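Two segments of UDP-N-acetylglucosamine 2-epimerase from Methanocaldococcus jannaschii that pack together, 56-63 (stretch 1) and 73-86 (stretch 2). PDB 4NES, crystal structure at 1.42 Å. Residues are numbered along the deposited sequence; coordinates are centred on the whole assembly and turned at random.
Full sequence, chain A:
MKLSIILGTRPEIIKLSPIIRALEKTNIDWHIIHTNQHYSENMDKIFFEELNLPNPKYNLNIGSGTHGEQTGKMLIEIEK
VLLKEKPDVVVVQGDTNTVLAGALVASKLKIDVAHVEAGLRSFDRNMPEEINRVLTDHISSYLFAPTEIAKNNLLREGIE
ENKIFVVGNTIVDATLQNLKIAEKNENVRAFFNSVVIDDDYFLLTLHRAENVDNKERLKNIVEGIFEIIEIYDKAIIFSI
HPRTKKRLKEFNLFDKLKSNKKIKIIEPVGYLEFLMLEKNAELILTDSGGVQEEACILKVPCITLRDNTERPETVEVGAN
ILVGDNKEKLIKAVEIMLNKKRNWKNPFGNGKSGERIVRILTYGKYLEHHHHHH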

ATOM      1  N   PRO A  56     -15.726   6.645 -20.779  1.00 13.87           N
ATOM      2  CA  PRO A  56     -14.797   5.587 -20.386  1.00 11.32           C
ATOM      3  C   PRO A  56     -14.989   4.339 -21.245  1.00 12.72           C
ATOM      4  O   PRO A  56     -16.115   4.029 -21.651  1.00 14.13           O
ATOM      5  N   LYS A  57     -13.898   3.636 -21.526  1.00 12.32           N
ATOM      6  CA  LYS A  57     -13.987   2.362 -22.227  1.00 11.64           C
ATOM      7  C   LYS A  57     -14.520   1.274 -21.297  1.00 12.61           C
ATOM      8  O   LYS A  57     -15.223   0.357 -21.735  1.00 14.80           O
ATOM      9  N   TYR A  58     -14.181   1.382 -20.012  1.00  9.83           N
ATOM     10  CA  TYR A  58     -14.631   0.426 -19.006  1.00 11.21           C
ATOM     11  C   TYR A  58     -15.292   1.149 -17.852  1.00  9.71           C
ATOM     12  O   TYR A  58     -14.780   2.161 -17.368  1.00 11.92           O
ATOM     13  N   ASN A  59     -16.438   0.625 -17.429  1.00 11.44           N
ATOM     14  CA  ASN A  59     -17.109   1.061 -16.211  1.00 11.11           C
ATOM     15  C   ASN A  59     -17.231  -0.143 -15.294  1.00 12.14           C
ATOM     16  O   ASN A  59     -17.877  -1.137 -15.644  1.00 13.59           O
ATOM     17  N   LEU A  60     -16.595  -0.076 -14.130  1.00 10.88           N
ATOM     18  CA  LEU A  60     -16.524  -1.240 -13.252  1.00  9.89           C
ATOM     19  C   LEU A  60     -17.696  -1.318 -12.267  1.00 11.73           C
ATOM     20  O   LEU A  60     -17.938  -2.366 -11.666  1.00 13.73           O
ATOM     21  N   ASN A  61     -18.414  -0.204 -12.111  1.00 10.55           N
ATOM     22  CA  ASN A  61     -19.642  -0.158 -11.309  1.00 11.48           C
ATOM     23  C   ASN A  61     -19.440  -0.585  -9.849  1.00 13.57           C
ATOM     24  O   ASN A  61     -20.280  -1.278  -9.278  1.00 14.86           O
ATOM     25  N   ILE A  62     -18.333  -0.159  -9.246  1.00 11.76           N
ATOM     26  CA  ILE A  62     -18.003  -0.551  -7.878  1.00 11.01           C
ATOM     27  C   ILE A  62     -18.867   0.194  -6.865  1.00 12.28           C
ATOM     28  O   ILE A  62     -19.419  -0.402  -5.931  1.00 13.24           O
ATOM     29  N   GLY A  63     -18.958   1.509  -7.031  1.00 11.04           N
ATOM     30  CA  GLY A  63     -19.780   2.319  -6.151  1.00 11.21           C
ATOM     31  C   GLY A  63     -19.306   2.365  -4.719  1.00 10.37           C
ATOM     32  O   GLY A  63     -18.103   2.260  -4.438  1.00 11.89           O
ATOM     33  N   LYS A  73     -13.019  -5.025  -4.171  1.00  9.16           N
ATOM     34  CA  LYS A  73     -13.712  -5.168  -5.444  1.00 10.59           C
ATOM     35  C   LYS A  73     -12.937  -4.467  -6.564  1.00  8.46           C
ATOM     36  O   LYS A  73     -12.851  -4.971  -7.688  1.00 10.33           O
HETATM   37  N   MSE A  74     -12.375  -3.300  -6.261  1.00  9.42           N
HETATM   38  CA  MSE A  74     -11.576  -2.582  -7.246  1.00 10.39           C
HETATM   39  C   MSE A  74     -10.343  -3.364  -7.682  1.00  8.85           C
HETATM   40  O   MSE A  74     -10.032  -3.397  -8.868  1.00 10.03           O
ATOM     41  N   LEU A  75      -9.633  -3.992  -6.742  1.00  8.41           N
ATOM     42  CA  LEU A  75      -8.463  -4.795  -7.111  1.00 10.33           C
ATOM     43  C   LEU A  75      -8.866  -5.925  -8.047  1.00 11.54           C
ATOM     44  O   LEU A  75      -8.198  -6.176  -9.054  1.00 12.30           O
ATOM     45  N   ILE A  76      -9.951  -6.615  -7.713  1.00  9.30           N
ATOM     46  CA  ILE A  76     -10.425  -7.709  -8.559  1.00  9.63           C
ATOM     47  C   ILE A  76     -10.794  -7.233  -9.961  1.00 10.92           C
ATOM     48  O   ILE A  76     -10.353  -7.812 -10.959  1.00 11.31           O
ATOM     49  N   GLU A  77     -11.586  -6.174 -10.040  1.00  9.70           N
ATOM     50  CA  GLU A  77     -12.134  -5.755 -11.324  1.00 10.05           C
ATOM     51  C   GLU A  77     -11.146  -4.980 -12.184  1.00  9.84           C
ATOM     52  O   GLU A  77     -11.135  -5.145 -13.403  1.00 11.32           O
ATOM     53  N   ILE A  78     -10.307  -4.158 -11.563  1.00  9.06           N
ATOM     54  CA  ILE A  78      -9.287  -3.446 -12.322  1.00  9.98           C
ATOM     55  C   ILE A  78      -8.304  -4.459 -12.894  1.00  8.44           C
ATOM     56  O   ILE A  78      -7.867  -4.331 -14.030  1.00 10.89           O
ATOM     57  N   GLU A  79      -7.966  -5.488 -12.126  1.00  8.97           N
ATOM     58  CA  GLU A  79      -7.009  -6.464 -12.624  1.00 10.10           C
ATOM     59  C   GLU A  79      -7.524  -7.204 -13.851  1.00 11.65           C
ATOM     60  O   GLU A  79      -6.756  -7.477 -14.769  1.00 11.90           O
ATOM     61  N   LYS A  80      -8.815  -7.520 -13.878  1.00 11.06           N
ATOM     62  CA  LYS A  80      -9.394  -8.173 -15.048  1.00 11.34           C
ATOM     63  C   LYS A  80      -9.185  -7.334 -16.308  1.00 12.40           C
ATOM     64  O   LYS A  80      -8.792  -7.859 -17.359  1.00 13.05           O
ATOM     65  N   VAL A  81      -9.417  -6.029 -16.199  1.00 10.61           N
ATOM     66  CA  VAL A  81      -9.211  -5.135 -17.326  1.00 11.50           C
ATOM     67  C   VAL A  81      -7.744  -5.030 -17.723  1.00 11.89           C
ATOM     68  O   VAL A  81      -7.415  -5.131 -18.906  1.00 12.52           O
ATOM     69  N   LEU A  82      -6.857  -4.851 -16.746  1.00 12.20           N
ATOM     70  CA  LEU A  82      -5.442  -4.665 -17.069  1.00 12.42           C
ATOM     71  C   LEU A  82      -4.789  -5.925 -17.637  1.00 12.21           C
ATOM     72  O   LEU A  82      -3.879  -5.830 -18.466  1.00 13.01           O
ATOM     73  N   LEU A  83      -5.248  -7.098 -17.202  1.00 11.90           N
ATOM     74  CA  LEU A  83      -4.783  -8.359 -17.784  1.00 16.30           C
ATOM     75  C   LEU A  83      -5.187  -8.505 -19.250  1.00 16.09           C
ATOM     76  O   LEU A  83      -4.473  -9.135 -20.037  1.00 17.17           O
ATOM     77  N   LYS A  84      -6.333  -7.936 -19.610  1.00 14.99           N
ATOM     78  CA  LYS A  84      -6.816  -7.993 -20.980  1.00 16.94           C
ATOM     79  C   LYS A  84      -6.147  -6.945 -21.852  1.00 17.10           C
ATOM     80  O   LYS A  84      -5.658  -7.256 -22.942  1.00 19.71           O
ATOM     81  N   GLU A  85      -6.119  -5.707 -21.368  1.00 14.48           N
ATOM     82  CA  GLU A  85      -5.669  -4.575 -22.173  1.00 16.33           C
ATOM     83  C   GLU A  85      -4.162  -4.364 -22.171  1.00 13.64           C
ATOM     84  O   GLU A  85      -3.608  -3.809 -23.119  1.00 15.54           O
ATOM     85  N   LYS A  86      -3.498  -4.808 -21.110  1.00 15.21           N
ATOM     86  CA  LYS A  86      -2.041  -4.714 -21.013  1.00 14.14           C
ATOM     87  C   LYS A  86      -1.429  -3.363 -21.406  1.00 13.44           C
ATOM     88  O   LYS A  86      -0.566  -3.299 -22.282  1.00 15.95           O
TER

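What meets Ile62 at the first residues of stretch 2? Lys73 points its CA-to-CB bond toward stretch 1, and its CB lies 4.0 Å from Ile62 CD1. With chi1 m and the remaining angles t, the lysine chain extends until NZ donates to two waters, at 3.2 and 2.9 Å; these waters in turn donate to Ile62 O, at 3.0 and 2.8 Å respectively. Met74, a selenomethionine, has its CA-to-CB bond sideways in an m, t, t rotamer, yet its CG still reaches 3.9 Å from CG1 of Ile62, whose own rotamer is m, m.

How does Glu77 serve an apolar contact and a polar one? Its CB and CG each lie 4.0 Å from a methyl, Leu60 CD1 and Ile62 CD1 respectively. Chi1 and chi2, both m, fold the chain so that OE2 takes a salt bridge from Lys80 NZ at 3.1 Å, one turn along the helix. A water donates to Glu77 OE1 at 3.1 Å and to Leu60 O at 2.8 Å, bridging the stretches.

Where does Leu60 (m, t) fit? Its CD1 packs 3.6 Å from CG1 of Ile78, a sideways-pointing residue (m, t), while CD2 lies 3.9 Å from CG2 of Val81. Val81, chi1 t, points toward stretch 1, and its other methyl, CG1, sits over a face of the Tyr58 ring, 3.7 Å from the centroid, a CH-pi contact.

What holds the far end of Tyr58? Tyr58, chi1 m, places its OH 3.5 Å from CD of Lys84, whose chain is extended with all angles t. Tyr58 OH then donates a very short 2.4 Å hydrogen bond to Glu85 OE2, near the ring plane. Glu85 is m, m; its OE2 also forms a salt bridge with NZ of all-t Lys57 at 3.6 Å, and two waters accept from Lys57 NZ and donate to Glu85, one to OE1 and one to OE2, each bridge having one weak leg.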

ATOM      1  CB  PRO A  56     -15.216   5.284 -18.949  1.00 14.03           C
ATOM      2  CG  PRO A  56     -15.770   6.574 -18.441  1.00 12.78           C
ATOM      3  CD  PRO A  56     -16.500   7.160 -19.632  1.00 16.03           C
ATOM      4  CB  LYS A  57     -12.622   1.963 -22.789  1.00 14.17           C
ATOM      5  CG  LYS A  57     -12.667   0.717 -23.656  1.00 13.50           C
ATOM      6  CD  LYS A  57     -11.334   0.454 -24.321  1.00 15.78           C
ATOM      7  CE  LYS A  57     -11.386  -0.844 -25.109  1.00 19.35           C
ATOM      8  NZ  LYS A  57     -10.177  -1.018 -25.967  1.00 23.05           N
ATOM      9  CB  TYR A  58     -13.460  -0.411 -18.468  1.00 14.11           C
ATOM     10  CG  TYR A  58     -12.900  -1.355 -19.493  1.00 13.17           C
ATOM     11  CD1 TYR A  58     -13.452  -2.612 -19.669  1.00 14.74           C
ATOM     12  CD2 TYR A  58     -11.831  -0.987 -20.298  1.00 12.06           C
ATOM     13  CE1 TYR A  58     -12.957  -3.487 -20.619  1.00 15.44           C
ATOM     14  CE2 TYR A  58     -11.329  -1.858 -21.257  1.00 16.47           C
ATOM     15  CZ  TYR A  58     -11.897  -3.104 -21.409  1.00 16.92           C
ATOM     16  OH  TYR A  58     -11.408  -3.981 -22.357  1.00 22.42           O
ATOM     17  CB  ASN A  59     -18.493   1.612 -16.540  1.00 11.78           C
ATOM     18  CG  ASN A  59     -18.431   2.902 -17.308  1.00 10.87           C
ATOM     19  OD1 ASN A  59     -18.196   3.970 -16.737  1.00 12.31           O
ATOM     20  ND2 ASN A  59     -18.659   2.822 -18.618  1.00 14.18           N
ATOM     21  CB  LEU A  60     -15.187  -1.264 -12.503  1.00 12.38           C
ATOM     22  CG  LEU A  60     -13.955  -1.114 -13.396  1.00 11.69           C
ATOM     23  CD1 LEU A  60     -12.680  -1.268 -12.593  1.00 11.64           C
ATOM     24  CD2 LEU A  60     -13.984  -2.111 -14.544  1.00 14.87           C
ATOM     25  CB  ASN A  61     -20.737  -1.010 -11.961  1.00 14.18           C
ATOM     26  CG  ASN A  61     -20.999  -0.621 -13.400  1.00 17.25           C
ATOM     27  OD1 ASN A  61     -20.964  -1.466 -14.299  1.00 26.62           O
ATOM     28  ND2 ASN A  61     -21.271   0.652 -13.629  1.00 14.14           N
ATOM     29  CB  ILE A  62     -16.525  -0.275  -7.555  1.00 11.04           C
ATOM     30  CG1 ILE A  62     -15.603  -0.959  -8.569  1.00 17.83           C
ATOM     31  CG2 ILE A  62     -16.197  -0.726  -6.130  1.00 12.18           C
ATOM     32  CD1 ILE A  62     -15.777  -2.461  -8.637  1.00 18.60           C
ATOM     33  CB  LYS A  73     -15.118  -4.586  -5.345  1.00 12.11           C
ATOM     34  CG  LYS A  73     -16.083  -5.375  -4.465  1.00 12.93           C
ATOM     35  CD  LYS A  73     -17.363  -4.564  -4.316  1.00 18.58           C
ATOM     36  CE  LYS A  73     -18.375  -5.196  -3.388  1.00 25.16           C
ATOM     37  NZ  LYS A  73     -19.625  -4.373  -3.400  1.00 26.67           N
HETATM   38  CB  MSE A  74     -11.158  -1.205  -6.724  1.00 10.67           C
HETATM   39  CG  MSE A  74     -12.284  -0.213  -6.582  1.00  9.44           C
HETATM   40 SE   MSE A  74     -11.723   1.384  -5.610  1.00 14.89          SE
HETATM   41  CE  MSE A  74     -13.361   2.392  -5.876  1.00 11.99           C
ATOM     42  CB  LEU A  75      -7.772  -5.403  -5.885  1.00  8.42           C
ATOM     43  CG  LEU A  75      -7.162  -4.453  -4.854  1.00 11.70           C
ATOM     44  CD1 LEU A  75      -6.444  -5.239  -3.757  1.00 12.68           C
ATOM     45  CD2 LEU A  75      -6.206  -3.479  -5.513  1.00 12.49           C
ATOM     46  CB  ILE A  76     -11.630  -8.428  -7.919  1.00 11.01           C
ATOM     47  CG1 ILE A  76     -11.205  -9.085  -6.608  1.00 10.08           C
ATOM     48  CG2 ILE A  76     -12.201  -9.474  -8.865  1.00 14.14           C
ATOM     49  CD1 ILE A  76     -12.357  -9.335  -5.665  1.00 13.10           C
ATOM     50  CB  GLU A  77     -13.419  -4.948 -11.129  1.00 12.78           C
ATOM     51  CG  GLU A  77     -14.545  -5.753 -10.498  1.00 14.21           C
ATOM     52  CD  GLU A  77     -14.912  -6.984 -11.301  1.00 22.57           C
ATOM     53  OE1 GLU A  77     -15.017  -6.880 -12.538  1.00 29.52           O
ATOM     54  OE2 GLU A  77     -15.111  -8.052 -10.690  1.00 25.60           O
ATOM     55  CB  ILE A  78      -8.536  -2.402 -11.465  1.00  9.70           C
ATOM     56  CG1 ILE A  78      -9.449  -1.240 -11.100  1.00  8.97           C
ATOM     57  CG2 ILE A  78      -7.328  -1.842 -12.191  1.00 11.24           C
ATOM     58  CD1 ILE A  78      -8.800  -0.266 -10.128  1.00 10.79           C
ATOM     59  CB  GLU A  79      -6.615  -7.456 -11.541  1.00 10.10           C
ATOM     60  CG  GLU A  79      -5.540  -8.415 -12.022  1.00 11.70           C
ATOM     61  CD  GLU A  79      -5.094  -9.378 -10.968  1.00 13.99           C
ATOM     62  OE1 GLU A  79      -5.936 -10.181 -10.525  1.00 15.48           O
ATOM     63  OE2 GLU A  79      -3.899  -9.330 -10.595  1.00 14.06           O
ATOM     64  CB  LYS A  80     -10.883  -8.427 -14.840  1.00 14.00           C
ATOM     65  CG  LYS A  80     -11.197  -9.514 -13.827  1.00 17.18           C
ATOM     66  CD  LYS A  80     -12.706  -9.609 -13.609  1.00 21.24           C
ATOM     67  CE  LYS A  80     -13.060 -10.633 -12.550  1.00 23.03           C
ATOM     68  NZ  LYS A  80     -14.523 -10.608 -12.257  1.00 29.06           N
ATOM     69  CB  VAL A  81      -9.761  -3.736 -17.043  1.00 11.70           C
ATOM     70  CG1 VAL A  81      -9.464  -2.821 -18.226  1.00 12.95           C
ATOM     71  CG2 VAL A  81     -11.259  -3.800 -16.778  1.00 16.19           C
ATOM     72  CB  LEU A  82      -4.651  -4.122 -15.873  1.00 10.00           C
ATOM     73  CG  LEU A  82      -5.073  -2.731 -15.385  1.00 11.09           C
ATOM     74  CD1 LEU A  82      -4.154  -2.265 -14.269  1.00 12.28           C
ATOM     75  CD2 LEU A  82      -5.104  -1.710 -16.524  1.00 13.57           C
ATOM     76  CB  LEU A  83      -5.311  -9.548 -16.983  1.00 11.40           C
ATOM     77  CG  LEU A  83      -4.591  -9.814 -15.661  1.00 14.87           C
ATOM     78  CD1 LEU A  83      -5.323 -10.873 -14.854  1.00 16.77           C
ATOM     79  CD2 LEU A  83      -3.149 -10.234 -15.906  1.00 17.88           C
ATOM     80  CB  LYS A  84      -8.325  -7.796 -21.021  1.00 17.46           C
ATOM     81  CG  LYS A  84      -8.855  -7.631 -22.428  1.00 19.23           C
ATOM     82  CD  LYS A  84     -10.338  -7.322 -22.421  1.00 24.44           C
ATOM     83  CE  LYS A  84     -10.882  -7.265 -23.831  1.00 36.53           C
ATOM     84  NZ  LYS A  84     -12.354  -7.078 -23.835  1.00 41.69           N
ATOM     85  CB  GLU A  85      -6.395  -3.290 -21.747  1.00 16.52           C
ATOM     86  CG  GLU A  85      -7.897  -3.320 -22.004  1.00 15.12           C
ATOM     87  CD  GLU A  85      -8.265  -3.431 -23.483  1.00 21.25           C
ATOM     88  OE1 GLU A  85      -7.390  -3.236 -24.356  1.00 23.11           O
ATOM     89  OE2 GLU A  85      -9.447  -3.711 -23.771  1.00 23.39           O
ATOM     90  CB  LYS A  86      -1.389  -5.862 -21.792  1.00 17.81           C
ATOM     91  CG  LYS A  86      -1.852  -7.239 -21.311  1.00 20.78           C
ATOM     92  CD  LYS A  86      -1.117  -8.367 -22.024  1.00 24.42           C
ATOM     93  CE  LYS A  86      -1.315  -8.315 -23.530  1.00 39.77           C
ATOM     94  NZ  LYS A  86      -2.718  -8.589 -23.949  1.00 45.16           N
TER
HETATM   95  O   HOH W   1      -7.844  -0.265 -24.676  1.00 26.22           O
HETATM   96  O   HOH W   2     -11.164  -4.088 -26.325  1.00 33.85           O
HETATM   97  O   HOH W   3     -17.233  -4.767 -12.908  1.00 30.40           O
HETATM   98  O   HOH W   4     -18.422  -1.376  -3.314  1.00 28.05           O
HETATM   99  O   HOH W   5     -20.136  -3.143  -5.961  1.00 39.39           O